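Local coordinates for protein CurF (PDB 5DP2) that probably catalyses NADPH-dependent cyclopropane ring formation in curacin A biosynthesis, as an unusual member of the enoyl reductase family, at residues A[162-167]-A[173-178]; A[238-243]-A[251-256]; A[136-141]-A[309-314]; A[322-327]-A[335-340]. All blocks are in the same frame, centred on the assembly; numbering follows the deposited sequence.

Contact 1. Residues A[162-167]-A[173-178]; sequences VLIHAA and QAAVQL. With NAP (NADP nicotinamide-adenine-dinucleotide phosphate), chain B.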
# COMPACT_ATOMS: atom_id res chain seq x y z
N VAL A 162 -9.96 15.68 8.13
CA VAL A 162 -9.73 14.37 7.50
C VAL A 162 -9.46 13.34 8.58
O VAL A 162 -8.50 13.47 9.34
CB VAL A 162 -8.54 14.43 6.51
CG1 VAL A 162 -8.30 13.08 5.87
CG2 VAL A 162 -8.79 15.50 5.45
N LEU A 163 -10.31 12.30 8.66
CA LEU A 163 -10.13 11.20 9.61
C LEU A 163 -9.43 10.03 8.90
O LEU A 163 -9.92 9.55 7.87
CB LEU A 163 -11.51 10.77 10.12
CG LEU A 163 -11.58 9.57 11.05
CD1 LEU A 163 -10.85 9.82 12.35
CD2 LEU A 163 -13.04 9.25 11.32
N ILE A 164 -8.29 9.63 9.46
CA ILE A 164 -7.46 8.57 8.90
C ILE A 164 -7.43 7.43 9.91
O ILE A 164 -6.84 7.56 10.99
CB ILE A 164 -6.04 9.06 8.57
CG1 ILE A 164 -6.13 10.21 7.57
CG2 ILE A 164 -5.18 7.91 8.06
CD1 ILE A 164 -4.87 10.93 7.32
N HIS A 165 -8.03 6.30 9.54
CA HIS A 165 -8.02 5.11 10.39
C HIS A 165 -6.74 4.32 10.22
O HIS A 165 -6.10 4.33 9.18
CB HIS A 165 -9.24 4.25 10.13
CG HIS A 165 -10.48 4.85 10.67
ND1 HIS A 165 -10.66 5.03 12.02
CD2 HIS A 165 -11.60 5.29 10.04
CE1 HIS A 165 -11.85 5.57 12.19
NE2 HIS A 165 -12.45 5.74 11.02
N ALA A 166 -6.37 3.58 11.28
CA ALA A 166 -5.18 2.73 11.22
C ALA A 166 -3.99 3.57 10.73
O ALA A 166 -3.19 3.17 9.87
CB ALA A 166 -5.39 1.50 10.35
N ALA A 167 -3.83 4.73 11.37
CA ALA A 167 -2.86 5.73 10.94
C ALA A 167 -1.41 5.34 11.22
O ALA A 167 -0.51 6.00 10.73
CB ALA A 167 -3.21 7.08 11.56
N GLN A 173 0.03 5.87 7.36
CA GLN A 173 1.15 6.80 7.54
C GLN A 173 1.32 7.67 6.30
O GLN A 173 1.59 8.88 6.39
CB GLN A 173 2.44 6.04 7.83
CG GLN A 173 2.52 5.52 9.27
CD GLN A 173 3.02 6.60 10.22
OE1 GLN A 173 4.19 7.00 10.15
NE2 GLN A 173 2.17 7.08 11.10
N ALA A 174 1.21 7.06 5.11
CA ALA A 174 1.28 7.83 3.86
C ALA A 174 0.15 8.84 3.79
O ALA A 174 0.36 10.00 3.39
CB ALA A 174 1.25 6.90 2.65
N ALA A 175 -1.05 8.43 4.17
CA ALA A 175 -2.20 9.33 4.18
C ALA A 175 -2.00 10.49 5.14
O ALA A 175 -2.38 11.63 4.81
CB ALA A 175 -3.46 8.55 4.49
N VAL A 176 -1.41 10.26 6.31
CA VAL A 176 -1.15 11.38 7.23
C VAL A 176 -0.21 12.38 6.57
O VAL A 176 -0.45 13.59 6.59
CB VAL A 176 -0.60 10.90 8.60
CG1 VAL A 176 -0.13 12.09 9.42
CG2 VAL A 176 -1.65 10.11 9.36
N GLN A 177 0.89 11.90 5.99
CA GLN A 177 1.84 12.81 5.36
C GLN A 177 1.15 13.61 4.26
O GLN A 177 1.34 14.83 4.15
CB GLN A 177 3.03 12.07 4.74
CG GLN A 177 4.05 11.56 5.74
CD GLN A 177 5.35 11.22 5.02
OE1 GLN A 177 5.81 11.98 4.17
NE2 GLN A 177 5.96 10.11 5.40
N LEU A 178 0.38 12.95 3.41
CA LEU A 178 -0.28 13.64 2.30
C LEU A 178 -1.35 14.61 2.78
O LEU A 178 -1.44 15.74 2.28
CB LEU A 178 -0.87 12.62 1.32
CG LEU A 178 0.15 12.01 0.38
CD1 LEU A 178 -0.40 10.73 -0.22
CD2 LEU A 178 0.52 12.99 -0.71
PA NAP B . -1.12 -1.75 7.48
O1A NAP B . 0.33 -1.49 7.70
O2A NAP B . -2.08 -0.62 7.53
O5B NAP B . -1.54 -2.91 8.50
C5B NAP B . -2.92 -3.17 8.79
C4B NAP B . -3.54 -2.14 9.72
O4B NAP B . -4.82 -2.59 10.09
C3B NAP B . -2.75 -1.89 10.97
O3B NAP B . -2.30 -0.53 10.95
C2B NAP B . -3.74 -2.14 12.13
O2B NAP B . -3.82 -1.18 13.14
C1B NAP B . -5.08 -2.13 11.43
N9A NAP B . -6.05 -3.07 11.98
C8A NAP B . -6.18 -4.41 11.66
N7A NAP B . -7.20 -4.97 12.36
C5A NAP B . -7.72 -3.99 13.12
C6A NAP B . -8.78 -3.91 14.06
N6A NAP B . -9.52 -5.00 14.34
N1A NAP B . -9.03 -2.74 14.64
C2A NAP B . -8.28 -1.67 14.34
N3A NAP B . -7.26 -1.63 13.47
C4A NAP B . -6.98 -2.78 12.89
O3 NAP B . -1.33 -2.51 6.07
PN NAP B . -1.32 -1.92 4.59
O1N NAP B . -0.63 -2.91 3.73
O2N NAP B . -0.83 -0.50 4.58
O5D NAP B . -2.84 -1.98 4.23
C5D NAP B . -3.76 -1.11 4.94
C4D NAP B . -5.21 -1.60 4.73
O4D NAP B . -5.64 -1.14 3.47
C3D NAP B . -5.37 -3.13 4.67
O3D NAP B . -6.70 -3.44 5.12
C2D NAP B . -5.18 -3.44 3.21
O2D NAP B . -5.83 -4.66 2.87
C1D NAP B . -5.79 -2.23 2.56
N1N NAP B . -5.25 -1.71 1.28
C2N NAP B . -6.07 -1.54 0.22
C3N NAP B . -5.62 -1.04 -1.00
C7N NAP B . -6.58 -0.87 -2.13
O7N NAP B . -6.07 -0.63 -3.20
N7N NAP B . -7.91 -0.97 -1.89
C4N NAP B . -4.27 -0.71 -1.13
C5N NAP B . -3.44 -0.89 -0.03
C6N NAP B . -3.95 -1.40 1.17
P2B NAP B . -2.73 -0.99 14.30
O1X NAP B . -1.47 -0.46 13.62
O2X NAP B . -3.38 0.01 15.20
O3X NAP B . -2.51 -2.34 14.92
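The flat carboxamide of Q173 meets the carbonyl of A167 at its edge: NE2 gives a hydrogen to A167 O over 2.9 Å, with the acceptor only 5° out of the amide plane. The bond is nearly straight at the hydrogen, 166°, while the nitrogen sits somewhat tilted from the plane of the carbonyl. CG is anti to the carbonyl carbon and the chain then bends at chi2 (-83°), which turns the amide back to A167 and leaves CG 3.4 Å from A167 O. The amide's OE1 is hydrogen-bonded to Q201, so both polar ends of this buried group are engaged. A leucine here would probably leave A167 O without its donor and Q201 without its acceptor, in a buried place. Strand 161-164 and helix 170-181 open a beta-alpha-beta unit of the Rossmann-type nucleotide-binding fold, and the turn between them carries A166, whose CB lies 3.7 Å from O3B of the NADP. The rest of the contact is aliphatic. I164 sends CD1 over the helix backbone, 3.6 Å from A175 O; CD1 also touches A175 CB and V176 CG2, the latter 3.9 Å away. V176 CG2 also touches A167 CB at 4.1 Å.

Contact 2. Residues A[238-243]-A[251-256]; sequences EYIPKN and GRYIEI. With NAP (NADP nicotinamide-adenine-dinucleotide phosphate), chain B.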
# COMPACT_ATOMS: atom_id res chain seq x y z
N GLU A 238 -19.46 -2.78 13.13
CA GLU A 238 -20.23 -1.59 12.80
C GLU A 238 -19.35 -0.44 12.29
O GLU A 238 -19.80 0.70 12.26
CB GLU A 238 -21.05 -1.13 14.00
CG GLU A 238 -22.07 -2.16 14.45
CD GLU A 238 -22.93 -1.68 15.60
OE1 GLU A 238 -22.55 -0.75 16.33
OE2 GLU A 238 -24.00 -2.29 15.79
N TYR A 239 -18.11 -0.73 11.89
CA TYR A 239 -17.22 0.35 11.50
C TYR A 239 -17.73 1.14 10.30
O TYR A 239 -17.59 2.37 10.29
CB TYR A 239 -15.80 -0.18 11.24
CG TYR A 239 -15.00 -0.38 12.51
CD1 TYR A 239 -15.23 -1.44 13.38
CD2 TYR A 239 -14.02 0.53 12.88
CE1 TYR A 239 -14.52 -1.57 14.55
CE2 TYR A 239 -13.29 0.40 14.04
CZ TYR A 239 -13.55 -0.65 14.88
OH TYR A 239 -12.85 -0.83 16.04
N ILE A 240 -18.33 0.49 9.30
CA ILE A 240 -18.79 1.23 8.12
C ILE A 240 -19.93 2.20 8.49
O ILE A 240 -19.82 3.39 8.23
CB ILE A 240 -19.13 0.30 6.95
CG1 ILE A 240 -17.84 -0.37 6.44
CG2 ILE A 240 -19.84 1.08 5.85
CD1 ILE A 240 -18.08 -1.51 5.48
N PRO A 241 -21.04 1.73 9.11
CA PRO A 241 -22.11 2.68 9.41
C PRO A 241 -21.69 3.76 10.41
O PRO A 241 -22.15 4.90 10.31
CB PRO A 241 -23.26 1.80 9.94
CG PRO A 241 -22.58 0.52 10.36
CD PRO A 241 -21.46 0.34 9.37
N LYS A 242 -20.83 3.43 11.38
CA LYS A 242 -20.35 4.42 12.34
C LYS A 242 -19.55 5.52 11.66
O LYS A 242 -19.67 6.70 12.02
CB LYS A 242 -19.51 3.74 13.44
CG LYS A 242 -20.32 2.94 14.44
CD LYS A 242 -20.81 3.79 15.59
CE LYS A 242 -21.84 3.04 16.43
NZ LYS A 242 -21.53 1.59 16.51
N ASN A 243 -18.73 5.14 10.67
CA ASN A 243 -18.01 6.13 9.87
C ASN A 243 -18.96 6.97 9.03
O ASN A 243 -18.83 8.21 8.96
CB ASN A 243 -16.99 5.43 8.97
CG ASN A 243 -15.68 5.20 9.70
OD1 ASN A 243 -15.08 6.14 10.21
ND2 ASN A 243 -15.19 4.01 9.67
N GLY A 251 -19.84 14.94 2.89
CA GLY A 251 -18.53 14.34 3.14
C GLY A 251 -18.19 13.24 2.14
O GLY A 251 -19.06 12.65 1.50
N ARG A 252 -16.88 12.98 2.06
CA ARG A 252 -16.31 12.02 1.13
C ARG A 252 -15.74 10.84 1.91
O ARG A 252 -14.87 11.00 2.76
CB ARG A 252 -15.27 12.67 0.22
CG ARG A 252 -15.85 13.80 -0.65
CD ARG A 252 -15.67 15.20 -0.10
NE ARG A 252 -14.29 15.65 -0.27
CZ ARG A 252 -13.78 16.73 0.34
NH1 ARG A 252 -14.47 17.38 1.26
NH2 ARG A 252 -12.56 17.11 0.03
N TYR A 253 -16.23 9.64 1.56
CA TYR A 253 -15.88 8.39 2.23
C TYR A 253 -15.01 7.57 1.30
O TYR A 253 -15.52 7.02 0.33
CB TYR A 253 -17.19 7.68 2.63
CG TYR A 253 -17.09 6.28 3.16
CD1 TYR A 253 -15.93 5.74 3.66
CD2 TYR A 253 -18.22 5.44 3.06
CE1 TYR A 253 -15.85 4.39 4.03
CE2 TYR A 253 -18.16 4.11 3.42
CZ TYR A 253 -16.97 3.59 3.89
OH TYR A 253 -16.90 2.24 4.16
N ILE A 254 -13.72 7.51 1.62
CA ILE A 254 -12.76 6.71 0.87
C ILE A 254 -12.65 5.36 1.57
O ILE A 254 -12.34 5.29 2.77
CB ILE A 254 -11.38 7.37 0.82
CG1 ILE A 254 -11.43 8.81 0.31
CG2 ILE A 254 -10.44 6.52 -0.01
CD1 ILE A 254 -10.18 9.57 0.71
N GLU A 255 -12.88 4.27 0.82
CA GLU A 255 -12.81 2.93 1.39
C GLU A 255 -11.78 2.11 0.61
O GLU A 255 -11.98 1.85 -0.61
CB GLU A 255 -14.18 2.24 1.37
CG GLU A 255 -14.18 0.85 2.02
CD GLU A 255 -13.70 0.89 3.47
OE1 GLU A 255 -14.46 1.44 4.31
OE2 GLU A 255 -12.58 0.42 3.77
N ILE A 256 -10.72 1.71 1.31
CA ILE A 256 -9.71 0.85 0.70
C ILE A 256 -9.79 -0.58 1.24
O ILE A 256 -9.10 -1.45 0.71
CB ILE A 256 -8.28 1.42 0.81
CG1 ILE A 256 -7.73 1.42 2.24
CG2 ILE A 256 -8.24 2.83 0.20
CD1 ILE A 256 -6.27 1.80 2.35
PA NAP B . -1.12 -1.75 7.48
O1A NAP B . 0.33 -1.49 7.70
O2A NAP B . -2.08 -0.62 7.53
O5B NAP B . -1.54 -2.91 8.50
C5B NAP B . -2.92 -3.17 8.79
C4B NAP B . -3.54 -2.14 9.72
O4B NAP B . -4.82 -2.59 10.09
C3B NAP B . -2.75 -1.89 10.97
O3B NAP B . -2.30 -0.53 10.95
C2B NAP B . -3.74 -2.14 12.13
O2B NAP B . -3.82 -1.18 13.14
C1B NAP B . -5.08 -2.13 11.43
N9A NAP B . -6.05 -3.07 11.98
C8A NAP B . -6.18 -4.41 11.66
N7A NAP B . -7.20 -4.97 12.36
C5A NAP B . -7.72 -3.99 13.12
C6A NAP B . -8.78 -3.91 14.06
N6A NAP B . -9.52 -5.00 14.34
N1A NAP B . -9.03 -2.74 14.64
C2A NAP B . -8.28 -1.67 14.34
N3A NAP B . -7.26 -1.63 13.47
C4A NAP B . -6.98 -2.78 12.89
O3 NAP B . -1.33 -2.51 6.07
PN NAP B . -1.32 -1.92 4.59
O1N NAP B . -0.63 -2.91 3.73
O2N NAP B . -0.83 -0.50 4.58
O5D NAP B . -2.84 -1.98 4.23
C5D NAP B . -3.76 -1.11 4.94
C4D NAP B . -5.21 -1.60 4.73
O4D NAP B . -5.64 -1.14 3.47
C3D NAP B . -5.37 -3.13 4.67
O3D NAP B . -6.70 -3.44 5.12
C2D NAP B . -5.18 -3.44 3.21
O2D NAP B . -5.83 -4.66 2.87
C1D NAP B . -5.79 -2.23 2.56
N1N NAP B . -5.25 -1.71 1.28
C2N NAP B . -6.07 -1.54 0.22
C3N NAP B . -5.62 -1.04 -1.00
C7N NAP B . -6.58 -0.87 -2.13
O7N NAP B . -6.07 -0.63 -3.20
N7N NAP B . -7.91 -0.97 -1.89
C4N NAP B . -4.27 -0.71 -1.13
C5N NAP B . -3.44 -0.89 -0.03
C6N NAP B . -3.95 -1.40 1.17
P2B NAP B . -2.73 -0.99 14.30
O1X NAP B . -1.47 -0.46 13.62
O2X NAP B . -3.38 0.01 15.20
O3X NAP B . -2.51 -2.34 14.92
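The side chains of I240 and Y253 cross at about a right angle, the isoleucine coming from the helix 239-245 and the tyrosine reaching out from the strand 251-255. Both branches of I240 meet the phenol oxygen: CG1 and CG2 each lie 3.6 Å from Y253 OH, and CG2 is 4.2 Å from ring atom CE2, approaching obliquely. With its CG anti to the backbone N (chi1 171°), Y253 carries its hydroxyl across to the helix. That hydroxyl turns its hydrogen to the anti lone pair of E255 OE1, two residues on along the same strand and 2.6 Å from Y253 OH. The buried carboxylate is therefore held at several points: OE1 also takes a hydrogen bond from N232 and OE2 one from the backbone of G257. No hydrogen bond links the two segments; the helix covers this polar pair with I240 carbon. Beyond the strand end, I256 O accepts a hydrogen bond from the carboxamide N7N of the NADP at 2.9 Å, almost straight at 172°, and I256 CD1 comes to 3.2 Å from ribose O4D. The parallel sheet, ordered 3-2-1-4-5-6, and the cofactor met just past strand 251-255 are those of a Rossmann-type dinucleotide-binding domain.

Contact 3. Residues A[136-141]-A[309-314]; sequences AATIFM and KPLPYK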
# COMPACT_ATOMS: atom_id res chain seq x y z
N ALA A 136 13.31 3.82 -0.28
CA ALA A 136 12.49 3.89 -1.48
C ALA A 136 11.45 2.77 -1.53
O ALA A 136 10.39 2.94 -2.12
CB ALA A 136 13.35 3.89 -2.74
N ALA A 137 11.77 1.64 -0.89
CA ALA A 137 10.85 0.49 -0.83
C ALA A 137 9.61 0.79 -0.01
O ALA A 137 8.67 -0.01 -0.05
CB ALA A 137 11.57 -0.73 -0.28
N THR A 138 9.58 1.90 0.74
CA THR A 138 8.38 2.24 1.49
C THR A 138 7.34 2.99 0.66
O THR A 138 6.24 3.22 1.16
CB THR A 138 8.71 3.08 2.75
OG1 THR A 138 9.09 4.42 2.38
CG2 THR A 138 9.73 2.44 3.63
N ILE A 139 7.67 3.39 -0.58
CA ILE A 139 6.87 4.41 -1.26
C ILE A 139 5.64 3.90 -2.01
O ILE A 139 4.54 4.41 -1.82
CB ILE A 139 7.76 5.23 -2.24
CG1 ILE A 139 8.81 6.02 -1.46
CG2 ILE A 139 6.90 6.13 -3.12
CD1 ILE A 139 9.82 6.73 -2.33
N PHE A 140 5.82 2.95 -2.95
CA PHE A 140 4.85 2.78 -4.04
C PHE A 140 3.42 2.49 -3.59
O PHE A 140 2.51 3.30 -3.85
CB PHE A 140 5.35 1.69 -5.02
CG PHE A 140 4.46 1.48 -6.20
CD1 PHE A 140 4.54 2.31 -7.32
CD2 PHE A 140 3.49 0.48 -6.21
CE1 PHE A 140 3.69 2.14 -8.39
CE2 PHE A 140 2.64 0.30 -7.28
CZ PHE A 140 2.74 1.14 -8.37
N MET A 141 3.15 1.34 -2.99
CA MET A 141 1.76 1.01 -2.79
C MET A 141 1.10 1.97 -1.79
O MET A 141 -0.04 2.41 -2.01
CB MET A 141 1.62 -0.45 -2.37
CG MET A 141 0.20 -0.93 -2.34
SD MET A 141 -0.72 -0.89 -3.88
CE MET A 141 -0.09 -2.35 -4.69
N LYS A 309 8.31 12.14 2.68
CA LYS A 309 9.46 11.41 3.19
C LYS A 309 9.15 9.92 3.21
O LYS A 309 7.99 9.52 3.30
CB LYS A 309 9.78 11.85 4.63
CG LYS A 309 10.07 13.31 4.83
CD LYS A 309 11.52 13.63 4.66
CE LYS A 309 11.91 14.99 5.26
NZ LYS A 309 11.67 16.18 4.41
N PRO A 310 10.19 9.08 3.17
CA PRO A 310 9.96 7.66 3.37
C PRO A 310 9.19 7.41 4.65
O PRO A 310 9.28 8.16 5.64
CB PRO A 310 11.37 7.07 3.48
CG PRO A 310 12.27 8.07 2.89
CD PRO A 310 11.62 9.41 3.00
N LEU A 311 8.42 6.32 4.66
CA LEU A 311 7.75 5.90 5.89
C LEU A 311 8.75 5.39 6.90
O LEU A 311 9.81 4.90 6.54
CB LEU A 311 6.74 4.79 5.59
CG LEU A 311 5.68 5.11 4.56
CD1 LEU A 311 4.71 3.94 4.46
CD2 LEU A 311 4.97 6.43 4.86
N PRO A 312 8.38 5.42 8.20
CA PRO A 312 9.11 4.60 9.19
C PRO A 312 9.14 3.15 8.70
O PRO A 312 8.17 2.69 8.08
CB PRO A 312 8.27 4.75 10.47
CG PRO A 312 7.53 6.03 10.27
CD PRO A 312 7.20 6.04 8.82
N TYR A 313 10.22 2.46 9.01
CA TYR A 313 10.34 1.08 8.54
C TYR A 313 11.12 0.23 9.52
O TYR A 313 11.85 0.72 10.38
CB TYR A 313 10.98 1.01 7.14
CG TYR A 313 12.40 1.54 7.06
CD1 TYR A 313 13.49 0.76 7.49
CD2 TYR A 313 12.67 2.83 6.63
CE1 TYR A 313 14.78 1.24 7.46
CE2 TYR A 313 13.96 3.33 6.57
CZ TYR A 313 15.02 2.53 6.99
OH TYR A 313 16.30 3.02 6.97
N LYS A 314 10.95 -1.08 9.34
CA LYS A 314 11.74 -2.09 10.02
C LYS A 314 12.21 -3.10 8.97
O LYS A 314 11.39 -3.58 8.16
CB LYS A 314 10.94 -2.81 11.10
CG LYS A 314 11.82 -3.82 11.84
CD LYS A 314 11.12 -4.48 13.02
CE LYS A 314 11.95 -5.60 13.59
NZ LYS A 314 13.09 -5.05 14.37
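With chi1 at 73°, T138 sets OG1 between its backbone N and carbonyl carbon and CG2 anti to the carbonyl carbon, a rotation that lets each branch meet a different part of 309-314. OG1 accepts the backbone N-H of L311 at 3.0 Å from L311 N, bent to 149° at the hydrogen. The same hydroxyl is hydrogen-bonded to E135 O, so it joins two backbones at once. P310 lies alongside it, with P310 CA 3.5 Å from T138 OG1. The methyl takes the other direction: T138 CG2 is 3.8 Å from L311 O and 4.0 Å from Y313 CB, the tyrosine side chain crossing that of T138 at about a right angle. L311 turns back over the threonine backbone, its CD1 3.7 Å from T138 O. A valine at T138 would probably leave the L311 N-H without its acceptor and break the link to E135 O. Residues 136-139 form a type I turn between helix 133-136 and the helix that carries F140 and M141. Against it runs the segment leading into strand 313-317, with P310 and Y313 also leaning on helix 133-136, L311 touching Q173 and Q177 of helix 170-181, and K314 pairing through its backbone with strand 336-340.

Contact 4. Residues A[322-327]-A[335-340]; sequences VEAFRH and GKIVVT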
# COMPACT_ATOMS: atom_id res chain seq x y z
N VAL A 322 9.40 -15.20 6.99
CA VAL A 322 8.22 -15.61 7.75
C VAL A 322 7.99 -14.64 8.93
O VAL A 322 6.86 -14.20 9.18
CB VAL A 322 8.36 -17.07 8.25
CG1 VAL A 322 7.24 -17.42 9.23
CG2 VAL A 322 8.32 -18.03 7.06
N GLU A 323 9.06 -14.33 9.66
CA GLU A 323 8.95 -13.38 10.76
C GLU A 323 8.54 -11.98 10.29
O GLU A 323 7.84 -11.26 11.01
CB GLU A 323 10.22 -13.32 11.58
CG GLU A 323 10.45 -14.61 12.38
CD GLU A 323 9.25 -15.02 13.26
OE1 GLU A 323 8.62 -14.17 13.93
OE2 GLU A 323 8.94 -16.23 13.30
N ALA A 324 8.97 -11.57 9.08
CA ALA A 324 8.54 -10.28 8.54
C ALA A 324 7.02 -10.26 8.34
O ALA A 324 6.33 -9.31 8.70
CB ALA A 324 9.26 -10.03 7.23
N PHE A 325 6.48 -11.34 7.73
CA PHE A 325 5.04 -11.44 7.55
C PHE A 325 4.33 -11.47 8.90
O PHE A 325 3.28 -10.84 9.07
CB PHE A 325 4.64 -12.68 6.72
CG PHE A 325 4.66 -12.50 5.20
CD1 PHE A 325 5.83 -12.26 4.51
CD2 PHE A 325 3.50 -12.64 4.47
CE1 PHE A 325 5.82 -12.12 3.12
CE2 PHE A 325 3.47 -12.52 3.08
CZ PHE A 325 4.65 -12.28 2.40
N ARG A 326 4.89 -12.20 9.87
CA ARG A 326 4.27 -12.28 11.20
C ARG A 326 4.28 -10.94 11.91
O ARG A 326 3.34 -10.63 12.66
CB ARG A 326 4.99 -13.32 12.06
CG ARG A 326 4.59 -14.74 11.77
CD ARG A 326 5.36 -15.71 12.64
NE ARG A 326 4.84 -17.04 12.39
CZ ARG A 326 5.53 -18.16 12.51
NH1 ARG A 326 6.79 -18.13 12.93
NH2 ARG A 326 4.96 -19.34 12.24
N HIS A 327 5.32 -10.14 11.68
CA HIS A 327 5.43 -8.82 12.31
C HIS A 327 4.23 -7.97 11.89
O HIS A 327 3.65 -7.23 12.67
CB HIS A 327 6.76 -8.19 11.93
CG HIS A 327 7.15 -6.99 12.73
ND1 HIS A 327 7.80 -7.05 13.94
CD2 HIS A 327 7.03 -5.67 12.43
CE1 HIS A 327 8.06 -5.82 14.35
NE2 HIS A 327 7.58 -4.96 13.46
N GLY A 335 4.42 2.06 10.13
CA GLY A 335 4.94 2.26 8.77
C GLY A 335 5.03 0.96 7.99
O GLY A 335 4.01 0.26 7.83
N LYS A 336 6.23 0.65 7.50
CA LYS A 336 6.44 -0.41 6.53
C LYS A 336 7.39 -1.50 7.09
O LYS A 336 8.35 -1.19 7.80
CB LYS A 336 7.01 0.16 5.22
CG LYS A 336 6.65 -0.61 3.93
CD LYS A 336 5.23 -0.32 3.46
CE LYS A 336 4.84 -1.15 2.22
NZ LYS A 336 3.48 -0.82 1.70
N ILE A 337 7.14 -2.75 6.67
CA ILE A 337 8.07 -3.83 6.93
C ILE A 337 8.75 -4.16 5.61
O ILE A 337 8.07 -4.45 4.62
CB ILE A 337 7.32 -5.00 7.54
CG1 ILE A 337 6.67 -4.54 8.86
CG2 ILE A 337 8.27 -6.18 7.74
CD1 ILE A 337 5.48 -5.38 9.24
N VAL A 338 10.08 -4.01 5.60
CA VAL A 338 10.87 -4.13 4.36
C VAL A 338 11.81 -5.31 4.47
O VAL A 338 12.54 -5.44 5.43
CB VAL A 338 11.67 -2.83 4.09
CG1 VAL A 338 12.52 -2.96 2.84
CG2 VAL A 338 10.73 -1.62 3.98
N VAL A 339 11.79 -6.17 3.43
CA VAL A 339 12.67 -7.34 3.37
C VAL A 339 13.81 -7.04 2.38
O VAL A 339 13.58 -6.61 1.25
CB VAL A 339 11.87 -8.59 2.95
CG1 VAL A 339 12.78 -9.80 2.78
CG2 VAL A 339 10.78 -8.86 3.98
N THR A 340 15.06 -7.25 2.80
CA THR A 340 16.19 -7.08 1.92
C THR A 340 16.55 -8.40 1.26
O THR A 340 16.51 -9.47 1.89
CB THR A 340 17.40 -6.49 2.65
OG1 THR A 340 17.70 -7.28 3.79
CG2 THR A 340 17.13 -5.06 3.05
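Helix segment 322-327 and strand 336-340 run almost exactly antiparallel, at 174°, with their axes 8.9 Å apart at closest approach. Two residues of the helix, A324 and H327, face two of the strand, I337 and V339. A324 CB touches V339 CG2 at 3.8 Å and I337 CG2 at 4.0 Å, the small methyl resting on both branched side chains. I337 is modelled in two conformers, and in the one described here it divides its work. CG2, anti to the backbone N, lies against A324, while CG1 goes the other way (chi1 -60°) and carries CD1 along the helix to H327. There CD1 meets the imidazole at its edge, in the ring plane, 3.6 Å from H327 CD2; it is an aliphatic contact with a ring carbon, and the two side chains cross at a slant. H327 is also met edge-to-face by F316 of the neighbouring strand 313-317, which touches A324 and I337 too and so adds to this apolar layer. On another side of the helix R326 NH1 bridges to E323 OE2 at 2.9 Å, with V322 CG1 lying over one guanidinium face. Strand 313-317, helix 321-329 and strand 336-340 make a beta-alpha-beta crossover, its two strands parallel neighbours in the mixed sheet that also includes strand 39-48.

How the contacts relate
Along the chain contact 3 opens first, at 136-141, and closes only at 309-314; contacts 1 and 2 fall in between, in that order, and contact 4 follows. Contacts 1 and 2 share the parallel six-stranded sheet, their centres 14 Å apart, and H165 of one probably hydrogen-bonds N243 of the other; both touch NADP. Contacts 3 and 4, about 12 Å apart, share the mixed sheet, where P312 and K314 pair with K336 and V338. Contact 3 also meets contact 1 through Q177 and K309, so the segment leading into the mixed sheet is joined to a helix flanking the nucleotide-binding sheet. Contacts 2 and 4 are farthest apart, at 28 Å between centres, with the cofactor lying between them.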